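Local coordinates for FAD:protein FMN transferase (Vibrio cholerae, PDB 6NXI) that probably transfers the FMN moiety of FAD onto a threonine hydroxyl of a target flavoprotein, releasing AMP, with magnesium as cofactor, at residues Ser60-His65 with Leu149-Ser154; Gly218-Ala223 with Thr259-Ser264. One frame throughout, in Å; residues are numbered along the deposited sequence.

The two contacts follow one another along the chain and lie on opposite sides of its centre, with their own centres about 27 Å apart and nearest atoms about 10 Å apart. Contact 1 sets the end of helix 58-64 against the loop that runs from strand 141-144 toward helix 157-171, and that loop goes on to hold FAD. Contact 2 is a strand pair, 220-225 with 255-262, inside the large antiparallel sheet. They share no helix or strand. Contact 1 reaches FAD itself, through D152 and S154, whereas contact 2 lies near the magnesium site, the side chain of A223 about 6 Å from a bound ion.

Contact 1. Residues Ser60-His65 with Leu149-Ser154; sequences SRFNQH and LYVDLS. With FAD (flavin-adenine dinucleotide), chain B.
N63 lays its carboxamide over the Y150 ring: N63 ND2 stands over the ring centre, 3.5 Å above its plane, and the amide and ring planes are only 20° apart, a stacked pair. The same amide pairs with both the backbone N-H and the C=O of V151: V151 N donates to N63 OD1 at 2.8 Å, approaching from above the carbonyl plane, and N63 ND2 donates to V151 O at 3.0 Å, with that oxygen close to the amide plane. With CG anti to its own carbonyl carbon (chi1 -68°), N63 reaches across from the last turn of helix 58-64, and the two bonds fix which way its amide is turned. A water accepts from ND2 and donates to S60 OG; a second one bridges N63 O and L149 O. F62 CE2, at the ring edge, meets V151 CG2 at 4.1 Å. Further on, D152 OD1 accepts from S154 N, closing an Asx turn, and also from S154 OG on its syn side, while OD2 takes the adenosine ribose hydroxyl O2B of FAD at 2.7 Å. S154 O accepts from the ribityl hydroxyl O4'. One asparagine thus ties helix 58-64 to the loop where it enters the FAD pocket of an ApbE-family flavin transferase.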
ATOM      1  N   SER A  60      -3.275  -8.491  15.167  1.00 23.78           N
ATOM      2  CA  SER A  60      -4.160  -9.690  15.264  1.00 24.32           C
ATOM      3  C   SER A  60      -4.709  -9.756  16.684  1.00 25.74           C
ATOM      4  O   SER A  60      -5.886 -10.060  16.852  1.00 26.86           O
ATOM      5  CB  SER A  60      -3.459 -10.928  14.884  1.00 24.59           C
ATOM      6  OG  SER A  60      -3.183 -10.887  13.477  1.00 23.44           O
ATOM      7  N   ARG A  61      -3.882  -9.422  17.667  1.00 27.68           N
ATOM      8  CA  ARG A  61      -4.403  -9.407  19.061  1.00 29.22           C
ATOM      9  C   ARG A  61      -5.521  -8.365  19.176  1.00 29.95           C
ATOM     10  O   ARG A  61      -6.495  -8.640  19.945  1.00 29.21           O
ATOM     11  CB  ARG A  61      -3.242  -9.230  20.037  1.00 31.83           C
ATOM     12  CG  ARG A  61      -2.341 -10.455  20.021  1.00 34.80           C
ATOM     13  CD  ARG A  61      -1.285 -10.382  21.080  1.00 39.70           C
ATOM     14  NE  ARG A  61      -0.064  -9.804  20.570  1.00 43.55           N
ATOM     15  CZ  ARG A  61       0.436  -8.595  20.886  1.00 44.05           C
ATOM     16  NH1 ARG A  61      -0.196  -7.763  21.710  1.00 44.33           N
ATOM     17  NH2 ARG A  61       1.565  -8.227  20.328  1.00 41.56           N
ATOM     18  N   PHE A  62      -5.451  -7.226  18.489  1.00 27.00           N
ATOM     19  CA  PHE A  62      -6.572  -6.253  18.473  1.00 27.71           C
ATOM     20  C   PHE A  62      -7.797  -6.885  17.802  1.00 27.97           C
ATOM     21  O   PHE A  62      -8.917  -6.695  18.281  1.00 29.45           O
ATOM     22  CB  PHE A  62      -6.198  -4.939  17.809  1.00 28.10           C
ATOM     23  CG  PHE A  62      -7.323  -3.945  17.773  1.00 28.77           C
ATOM     24  CD1 PHE A  62      -7.889  -3.476  18.957  1.00 29.25           C
ATOM     25  CD2 PHE A  62      -7.856  -3.509  16.578  1.00 29.79           C
ATOM     26  CE1 PHE A  62      -8.916  -2.551  18.930  1.00 28.18           C
ATOM     27  CE2 PHE A  62      -8.892  -2.590  16.561  1.00 28.38           C
ATOM     28  CZ  PHE A  62      -9.412  -2.098  17.738  1.00 29.06           C
ATOM     29  N   ASN A  63      -7.591  -7.563  16.678  1.00 25.74           N
ATOM     30  CA  ASN A  63      -8.702  -8.243  15.962  1.00 26.46           C
ATOM     31  C   ASN A  63      -9.318  -9.279  16.902  1.00 28.84           C
ATOM     32  O   ASN A  63     -10.556  -9.447  16.818  1.00 29.61           O
ATOM     33  CB  ASN A  63      -8.224  -8.807  14.623  1.00 26.46           C
ATOM     34  CG  ASN A  63      -7.883  -7.687  13.664  1.00 25.54           C
ATOM     35  OD1 ASN A  63      -8.361  -6.564  13.824  1.00 25.22           O
ATOM     36  ND2 ASN A  63      -7.044  -7.984  12.669  1.00 24.00           N
ATOM     37  N   GLN A  64      -8.522  -9.950  17.737  1.00 30.18           N
ATOM     38  CA  GLN A  64      -9.022 -10.995  18.682  1.00 31.82           C
ATOM     39  C   GLN A  64      -9.687 -10.361  19.903  1.00 34.29           C
ATOM     40  O   GLN A  64     -10.492 -11.062  20.564  1.00 34.67           O
ATOM     41  CB  GLN A  64      -7.900 -11.945  19.078  1.00 33.01           C
ATOM     42  CG  GLN A  64      -7.393 -12.739  17.893  1.00 32.58           C
ATOM     43  CD  GLN A  64      -5.958 -13.151  18.065  1.00 34.59           C
ATOM     44  OE1 GLN A  64      -5.477 -13.252  19.194  1.00 38.68           O
ATOM     45  NE2 GLN A  64      -5.262 -13.367  16.953  1.00 34.94           N
ATOM     46  N   HIS A  65      -9.425  -9.088  20.168  1.00 34.93           N
ATOM     47  CA  HIS A  65      -9.975  -8.340  21.337  1.00 36.40           C
ATOM     48  C   HIS A  65     -11.488  -8.107  21.147  1.00 38.01           C
ATOM     49  O   HIS A  65     -11.879  -7.723  20.053  1.00 35.66           O
ATOM     50  CB  HIS A  65      -9.140  -7.068  21.457  1.00 36.00           C
ATOM     51  CG  HIS A  65      -9.518  -6.159  22.570  1.00 38.24           C
ATOM     52  ND1 HIS A  65      -9.167  -6.441  23.871  1.00 39.07           N
ATOM     53  CD2 HIS A  65     -10.128  -4.950  22.575  1.00 38.09           C
ATOM     54  CE1 HIS A  65      -9.560  -5.450  24.640  1.00 40.63           C
ATOM     55  NE2 HIS A  65     -10.171  -4.530  23.893  1.00 39.42           N
ATOM     56  N   LEU A 149     -14.962  -6.571  14.749  1.00 30.79           N
ATOM     57  CA  LEU A 149     -14.235  -5.641  13.842  1.00 30.41           C
ATOM     58  C   LEU A 149     -12.897  -6.300  13.537  1.00 29.20           C
ATOM     59  O   LEU A 149     -12.285  -6.824  14.464  1.00 30.91           O
ATOM     60  CB  LEU A 149     -14.022  -4.250  14.458  1.00 30.30           C
ATOM     61  CG  LEU A 149     -13.803  -3.136  13.431  1.00 30.52           C
ATOM     62  CD1 LEU A 149     -15.105  -2.720  12.779  1.00 30.52           C
ATOM     63  CD2 LEU A 149     -13.150  -1.944  14.071  1.00 30.17           C
ATOM     64  N   TYR A 150     -12.476  -6.297  12.278  1.00 29.12           N
ATOM     65  CA  TYR A 150     -11.195  -6.928  11.876  1.00 27.77           C
ATOM     66  C   TYR A 150     -10.479  -5.932  10.968  1.00 25.46           C
ATOM     67  O   TYR A 150     -10.953  -5.640   9.874  1.00 25.86           O
ATOM     68  CB  TYR A 150     -11.482  -8.256  11.186  1.00 27.93           C
ATOM     69  CG  TYR A 150     -10.303  -9.135  10.852  1.00 26.59           C
ATOM     70  CD1 TYR A 150      -9.345  -8.750   9.921  1.00 25.38           C
ATOM     71  CD2 TYR A 150     -10.131 -10.379  11.449  1.00 27.63           C
ATOM     72  CE1 TYR A 150      -8.257  -9.550   9.643  1.00 25.22           C
ATOM     73  CE2 TYR A 150      -9.041 -11.195  11.169  1.00 26.53           C
ATOM     74  CZ  TYR A 150      -8.112 -10.795  10.227  1.00 26.40           C
ATOM     75  OH  TYR A 150      -7.043 -11.620   9.986  1.00 26.88           O
ATOM     76  N   VAL A 151      -9.403  -5.347  11.469  1.00 23.20           N
ATOM     77  CA  VAL A 151      -8.625  -4.300  10.749  1.00 22.48           C
ATOM     78  C   VAL A 151      -7.532  -5.026   9.973  1.00 22.57           C
ATOM     79  O   VAL A 151      -6.864  -5.920  10.525  1.00 21.96           O
ATOM     80  CB  VAL A 151      -8.017  -3.289  11.747  1.00 24.61           C
ATOM     81  CG1 VAL A 151      -7.085  -2.341  11.055  1.00 22.85           C
ATOM     82  CG2 VAL A 151      -9.102  -2.522  12.491  1.00 25.18           C
ATOM     83  N   ASP A 152      -7.380  -4.625   8.721  1.00 21.54           N
ATOM     84  CA  ASP A 152      -6.404  -5.151   7.748  1.00 21.20           C
ATOM     85  C   ASP A 152      -5.545  -3.973   7.297  1.00 19.92           C
ATOM     86  O   ASP A 152      -6.117  -2.985   6.796  1.00 20.85           O
ATOM     87  CB  ASP A 152      -7.195  -5.722   6.588  1.00 21.28           C
ATOM     88  CG  ASP A 152      -6.358  -6.241   5.443  1.00 22.59           C
ATOM     89  OD1 ASP A 152      -5.146  -6.146   5.494  1.00 21.28           O
ATOM     90  OD2 ASP A 152      -6.978  -6.787   4.510  1.00 22.97           O
ATOM     91  N   LEU A 153      -4.238  -3.993   7.573  1.00 20.00           N
ATOM     92  CA  LEU A 153      -3.368  -2.893   7.141  1.00 19.42           C
ATOM     93  C   LEU A 153      -2.551  -3.305   5.911  1.00 18.94           C
ATOM     94  O   LEU A 153      -1.569  -2.636   5.633  1.00 20.68           O
ATOM     95  CB  LEU A 153      -2.470  -2.445   8.299  1.00 19.60           C
ATOM     96  CG  LEU A 153      -3.253  -1.990   9.530  1.00 21.29           C
ATOM     97  CD1 LEU A 153      -2.309  -1.668  10.684  1.00 22.94           C
ATOM     98  CD2 LEU A 153      -4.124  -0.801   9.188  1.00 21.99           C
ATOM     99  N   SER A 154      -3.029  -4.269   5.143  1.00 19.75           N
ATOM    100  CA  SER A 154      -2.293  -4.759   3.937  1.00 19.27           C
ATOM    101  C   SER A 154      -2.036  -3.635   2.944  1.00 20.66           C
ATOM    102  O   SER A 154      -1.077  -3.734   2.134  1.00 20.04           O
ATOM    103  CB  SER A 154      -3.100  -5.882   3.296  1.00 21.50           C
ATOM    104  OG  SER A 154      -3.039  -7.024   4.123  1.00 22.09           O
TER
HETATM  105  PA  FAD B 500      -2.896  -2.652  -2.231  1.00 22.05           P
HETATM  106  O1A FAD B 500      -3.538  -2.402  -3.549  1.00 24.13           O
HETATM  107  O2A FAD B 500      -1.883  -1.707  -1.718  1.00 20.86           O
HETATM  108  O5B FAD B 500      -4.015  -2.838  -1.105  1.00 22.90           O
HETATM  109  C5B FAD B 500      -4.880  -3.989  -1.294  1.00 22.16           C
HETATM  110  C4B FAD B 500      -5.027  -4.776  -0.014  1.00 22.37           C
HETATM  111  O4B FAD B 500      -5.616  -3.985   1.047  1.00 23.87           O
HETATM  112  C3B FAD B 500      -5.942  -5.985  -0.194  1.00 22.28           C
HETATM  113  O3B FAD B 500      -5.165  -7.134  -0.537  1.00 23.50           O
HETATM  114  C2B FAD B 500      -6.644  -6.095   1.164  1.00 22.17           C
HETATM  115  O2B FAD B 500      -5.840  -6.778   2.100  1.00 23.01           O
HETATM  116  C1B FAD B 500      -6.775  -4.632   1.566  1.00 23.37           C
HETATM  117  N9A FAD B 500      -7.934  -3.925   1.064  1.00 22.93           N
HETATM  118  C8A FAD B 500      -8.799  -4.283   0.021  1.00 21.95           C
HETATM  119  N7A FAD B 500      -9.660  -3.330  -0.243  1.00 22.65           N
HETATM  120  C5A FAD B 500      -9.416  -2.323   0.669  1.00 21.88           C
HETATM  121  C6A FAD B 500     -10.035  -1.084   0.891  1.00 22.87           C
HETATM  122  N6A FAD B 500     -11.033  -0.589   0.136  1.00 23.64           N
HETATM  123  N1A FAD B 500      -9.498  -0.308   1.853  1.00 22.41           N
HETATM  124  C2A FAD B 500      -8.486  -0.799   2.596  1.00 21.94           C
HETATM  125  N3A FAD B 500      -7.817  -1.953   2.474  1.00 22.57           N
HETATM  126  C4A FAD B 500      -8.352  -2.682   1.479  1.00 22.14           C
HETATM  127  N1  FAD B 500       0.559 -12.033   2.621  1.00 26.98           N
HETATM  128  C2  FAD B 500       0.736 -13.375   2.877  1.00 29.64           C
HETATM  129  O2  FAD B 500       0.361 -14.228   2.042  1.00 29.26           O
HETATM  130  N3  FAD B 500       1.343 -13.815   4.009  1.00 28.29           N
HETATM  131  C4  FAD B 500       1.795 -12.957   4.978  1.00 29.02           C
HETATM  132  O4  FAD B 500       2.309 -13.385   6.002  1.00 31.52           O
HETATM  133  C4X FAD B 500       1.609 -11.551   4.762  1.00 26.44           C
HETATM  134  N5  FAD B 500       2.019 -10.702   5.681  1.00 25.72           N
HETATM  135  C5X FAD B 500       1.821  -9.359   5.457  1.00 24.85           C
HETATM  136  C6  FAD B 500       2.230  -8.434   6.438  1.00 25.15           C
HETATM  137  C7  FAD B 500       2.074  -7.072   6.294  1.00 25.26           C
HETATM  138  C7M FAD B 500       2.542  -6.137   7.386  1.00 26.33           C
HETATM  139  C8  FAD B 500       1.491  -6.587   5.098  1.00 23.59           C
HETATM  140  C8M FAD B 500       1.275  -5.113   4.876  1.00 25.24           C
HETATM  141  C9  FAD B 500       1.076  -7.493   4.118  1.00 23.77           C
HETATM  142  C9A FAD B 500       1.236  -8.878   4.265  1.00 24.19           C
HETATM  143  N10 FAD B 500       0.808  -9.814   3.315  1.00 26.22           N
HETATM  144  C10 FAD B 500       0.977 -11.171   3.525  1.00 25.71           C
HETATM  145  C1' FAD B 500       0.251  -9.354   2.025  1.00 28.54           C
HETATM  146  C2' FAD B 500      -1.158  -8.885   2.088  1.00 29.15           C
HETATM  147  O2' FAD B 500      -2.026  -9.954   2.452  1.00 29.82           O
HETATM  148  C3' FAD B 500      -1.575  -8.355   0.705  1.00 27.88           C
HETATM  149  O3' FAD B 500      -1.552  -9.359  -0.285  1.00 28.85           O
HETATM  150  C4' FAD B 500      -0.679  -7.259   0.159  1.00 29.45           C
HETATM  151  O4' FAD B 500      -0.310  -6.389   1.216  1.00 27.38           O
HETATM  152  C5' FAD B 500      -1.324  -6.535  -1.007  1.00 27.11           C
HETATM  153  O5' FAD B 500      -0.502  -5.385  -1.326  1.00 27.88           O
HETATM  154  P   FAD B 500      -0.765  -4.600  -2.675  1.00 25.29           P
HETATM  155  O1P FAD B 500      -0.937  -5.511  -3.804  1.00 28.57           O
HETATM  156  O2P FAD B 500       0.295  -3.523  -2.618  1.00 26.96           O
HETATM  157  O3P FAD B 500      -2.217  -4.061  -2.323  1.00 26.71           O
HETATM  158  O   HOH W   1      -5.684 -10.779  12.360  1.00 26.45           O
HETATM  159  O   HOH W   2     -11.947  -9.971  14.530  1.00 38.06           O

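Contact 2. Residues Gly218-Ala223 with Thr259-Ser264; sequences GDYAIA and TVLDKS
Neighbouring antiparallel strands of the eight-stranded ApbE sheet meet here, 220-223 against 259-262; the axes of these short segments approach to 4.7 Å, with N-to-C directions at 159°. A221 with D262 and A223 with V260 are the hydrogen-bonded pairs, each joined by two backbone bonds; I222 with L261 is the non-hydrogen-bonded pair between them. On the face bearing I222 and L261, the two side chains lie side by side, and I222 CG1 presses on L261 CD2 at 3.4 Å, tighter than usual for two carbons. I222 CG2, anti to its backbone N, packs against T259 CG2 at 3.6 Å. The other face carries A221, A223, V260 and D262 and is covered by helix 265-278, which also supplies D269 and T273 to the magnesium sites; A223 lies next to D269. At the strand end, D262 OD2 accepts from S264 N, two residues on, in an Asx turn, and S264 is the N-cap of that helix, its OG bonded to T267 N and to D163. The Y220 ring is sandwiched: L261 CB sits over the centre of one face in a CH-pi contact, 4.0 Å from the centroid, and K263 NZ lies over the opposite face in a cation-pi contact, 4.5 Å from the centroid of the Y220 ring. Bent at chi2 (-66°), the lysine chain curls back so that K263 NZ also donates to D219 O at 2.8 Å, nearly along the C=O axis.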
ATOM      1  N   GLY A 218      12.796  11.394  -8.622  1.00 29.79           N
ATOM      2  CA  GLY A 218      13.676  12.097  -7.686  1.00 29.74           C
ATOM      3  C   GLY A 218      13.476  11.575  -6.278  1.00 29.42           C
ATOM      4  O   GLY A 218      13.332  10.337  -6.115  1.00 30.09           O
ATOM      5  N   ASP A 219      13.532  12.446  -5.283  1.00 26.69           N
ATOM      6  CA  ASP A 219      13.503  12.041  -3.856  1.00 26.00           C
ATOM      7  C   ASP A 219      12.037  11.939  -3.444  1.00 27.74           C
ATOM      8  O   ASP A 219      11.434  12.936  -3.002  1.00 30.90           O
ATOM      9  CB  ASP A 219      14.300  12.988  -2.971  1.00 26.20           C
ATOM     10  CG  ASP A 219      15.791  12.993  -3.225  1.00 26.41           C
ATOM     11  OD1 ASP A 219      16.274  12.194  -4.083  1.00 25.89           O
ATOM     12  OD2 ASP A 219      16.468  13.901  -2.643  1.00 29.23           O
ATOM     13  N   TYR A 220      11.473  10.772  -3.665  1.00 25.26           N
ATOM     14  CA  TYR A 220      10.009  10.547  -3.580  1.00 25.19           C
ATOM     15  C   TYR A 220       9.753   9.067  -3.347  1.00 22.63           C
ATOM     16  O   TYR A 220      10.611   8.214  -3.654  1.00 22.01           O
ATOM     17  CB  TYR A 220       9.299  10.882  -4.900  1.00 27.17           C
ATOM     18  CG  TYR A 220       8.396  12.087  -4.931  1.00 31.96           C
ATOM     19  CD1 TYR A 220       7.515  12.367  -3.904  1.00 33.54           C
ATOM     20  CD2 TYR A 220       8.304  12.860  -6.079  1.00 37.15           C
ATOM     21  CE1 TYR A 220       6.669  13.461  -3.950  1.00 36.40           C
ATOM     22  CE2 TYR A 220       7.456  13.952  -6.146  1.00 39.68           C
ATOM     23  CZ  TYR A 220       6.641  14.258  -5.069  1.00 40.18           C
ATOM     24  OH  TYR A 220       5.778  15.314  -5.117  1.00 43.57           O
ATOM     25  N   ALA A 221       8.561   8.768  -2.841  1.00 20.94           N
ATOM     26  CA  ALA A 221       8.013   7.403  -2.825  1.00 19.58           C
ATOM     27  C   ALA A 221       6.969   7.276  -3.932  1.00 19.51           C
ATOM     28  O   ALA A 221       6.365   8.287  -4.336  1.00 20.57           O
ATOM     29  CB  ALA A 221       7.403   7.104  -1.483  1.00 20.03           C
ATOM     30  N   ILE A 222       6.885   6.066  -4.434  1.00 19.87           N
ATOM     31  CA  ILE A 222       5.940   5.669  -5.494  1.00 20.31           C
ATOM     32  C   ILE A 222       5.216   4.405  -5.078  1.00 20.94           C
ATOM     33  O   ILE A 222       5.848   3.405  -4.802  1.00 21.87           O
ATOM     34  CB  ILE A 222       6.682   5.456  -6.834  1.00 22.74           C
ATOM     35  CG1 ILE A 222       7.689   6.547  -7.150  1.00 25.36           C
ATOM     36  CG2 ILE A 222       5.627   5.287  -7.901  1.00 23.44           C
ATOM     37  CD1 ILE A 222       9.119   6.260  -6.668  1.00 27.75           C
ATOM     38  N   ALA A 223       3.902   4.397  -5.243  1.00 21.03           N
ATOM     39  CA  ALA A 223       3.073   3.214  -4.958  1.00 20.58           C
ATOM     40  C   ALA A 223       2.139   3.028  -6.128  1.00 22.17           C
ATOM     41  O   ALA A 223       1.666   4.030  -6.713  1.00 22.15           O
ATOM     42  CB  ALA A 223       2.280   3.358  -3.693  1.00 20.48           C
ATOM     43  N   THR A 259      -1.003   4.953  -9.991  1.00 21.10           N
ATOM     44  CA  THR A 259       0.343   5.281  -9.487  1.00 20.91           C
ATOM     45  C   THR A 259       0.292   6.627  -8.752  1.00 21.41           C
ATOM     46  O   THR A 259      -0.169   7.606  -9.332  1.00 21.63           O
ATOM     47  CB  THR A 259       1.350   5.349 -10.637  1.00 22.65           C
ATOM     48  OG1 THR A 259       1.238   4.104 -11.331  1.00 24.57           O
ATOM     49  CG2 THR A 259       2.747   5.544 -10.082  1.00 23.55           C
ATOM     50  N   VAL A 260       0.809   6.665  -7.512  1.00 20.76           N
ATOM     51  CA  VAL A 260       0.827   7.864  -6.657  1.00 21.03           C
ATOM     52  C   VAL A 260       2.270   8.129  -6.216  1.00 21.18           C
ATOM     53  O   VAL A 260       2.954   7.193  -5.761  1.00 20.55           O
ATOM     54  CB  VAL A 260      -0.108   7.691  -5.442  1.00 21.49           C
ATOM     55  CG1 VAL A 260      -0.009   8.897  -4.539  1.00 22.53           C
ATOM     56  CG2 VAL A 260      -1.548   7.434  -5.860  1.00 23.10           C
ATOM     57  N   LEU A 261       2.681   9.387  -6.322  1.00 21.36           N
ATOM     58  CA  LEU A 261       3.913   9.872  -5.651  1.00 23.28           C
ATOM     59  C   LEU A 261       3.561  10.598  -4.348  1.00 23.13           C
ATOM     60  O   LEU A 261       2.615  11.382  -4.305  1.00 22.75           O
ATOM     61  CB  LEU A 261       4.657  10.820  -6.571  1.00 25.72           C
ATOM     62  CG  LEU A 261       4.842  10.359  -8.008  1.00 30.33           C
ATOM     63  CD1 LEU A 261       5.613  11.425  -8.809  1.00 32.64           C
ATOM     64  CD2 LEU A 261       5.539   9.033  -8.054  1.00 31.82           C
ATOM     65  N   ASP A 262       4.386  10.380  -3.333  1.00 23.35           N
ATOM     66  CA  ASP A 262       4.304  11.143  -2.062  1.00 22.52           C
ATOM     67  C   ASP A 262       5.687  11.041  -1.419  1.00 22.22           C
ATOM     68  O   ASP A 262       6.333  10.048  -1.640  1.00 20.93           O
ATOM     69  CB  ASP A 262       3.232  10.598  -1.122  1.00 22.97           C
ATOM     70  CG  ASP A 262       2.883  11.520   0.040  1.00 24.93           C
ATOM     71  OD1 ASP A 262       2.033  12.405  -0.189  1.00 26.15           O
ATOM     72  OD2 ASP A 262       3.505  11.384   1.143  1.00 24.64           O
ATOM     73  N   LYS A 263       6.036  11.997  -0.592  1.00 22.55           N
ATOM     74  CA  LYS A 263       7.275  11.920   0.212  1.00 23.94           C
ATOM     75  C   LYS A 263       7.259  10.677   1.118  1.00 21.81           C
ATOM     76  O   LYS A 263       8.339  10.147   1.426  1.00 23.29           O
ATOM     77  CB  LYS A 263       7.427  13.223   1.005  1.00 26.93           C
ATOM     78  CG  LYS A 263       7.710  14.452   0.139  1.00 32.98           C
ATOM     79  CD  LYS A 263       9.053  14.409  -0.565  1.00 38.35           C
ATOM     80  CE  LYS A 263       9.424  15.721  -1.226  1.00 41.52           C
ATOM     81  NZ  LYS A 263      10.292  15.463  -2.400  1.00 45.53           N
ATOM     82  N   SER A 264       6.089  10.189   1.529  1.00 20.55           N
ATOM     83  CA  SER A 264       5.902   8.987   2.359  1.00 19.58           C
ATOM     84  C   SER A 264       5.362   7.833   1.525  1.00 19.79           C
ATOM     85  O   SER A 264       4.339   8.003   0.873  1.00 19.42           O
ATOM     86  CB  SER A 264       4.971   9.262   3.529  1.00 19.73           C
ATOM     87  OG  SER A 264       4.537   8.052   4.080  1.00 20.96           O
TER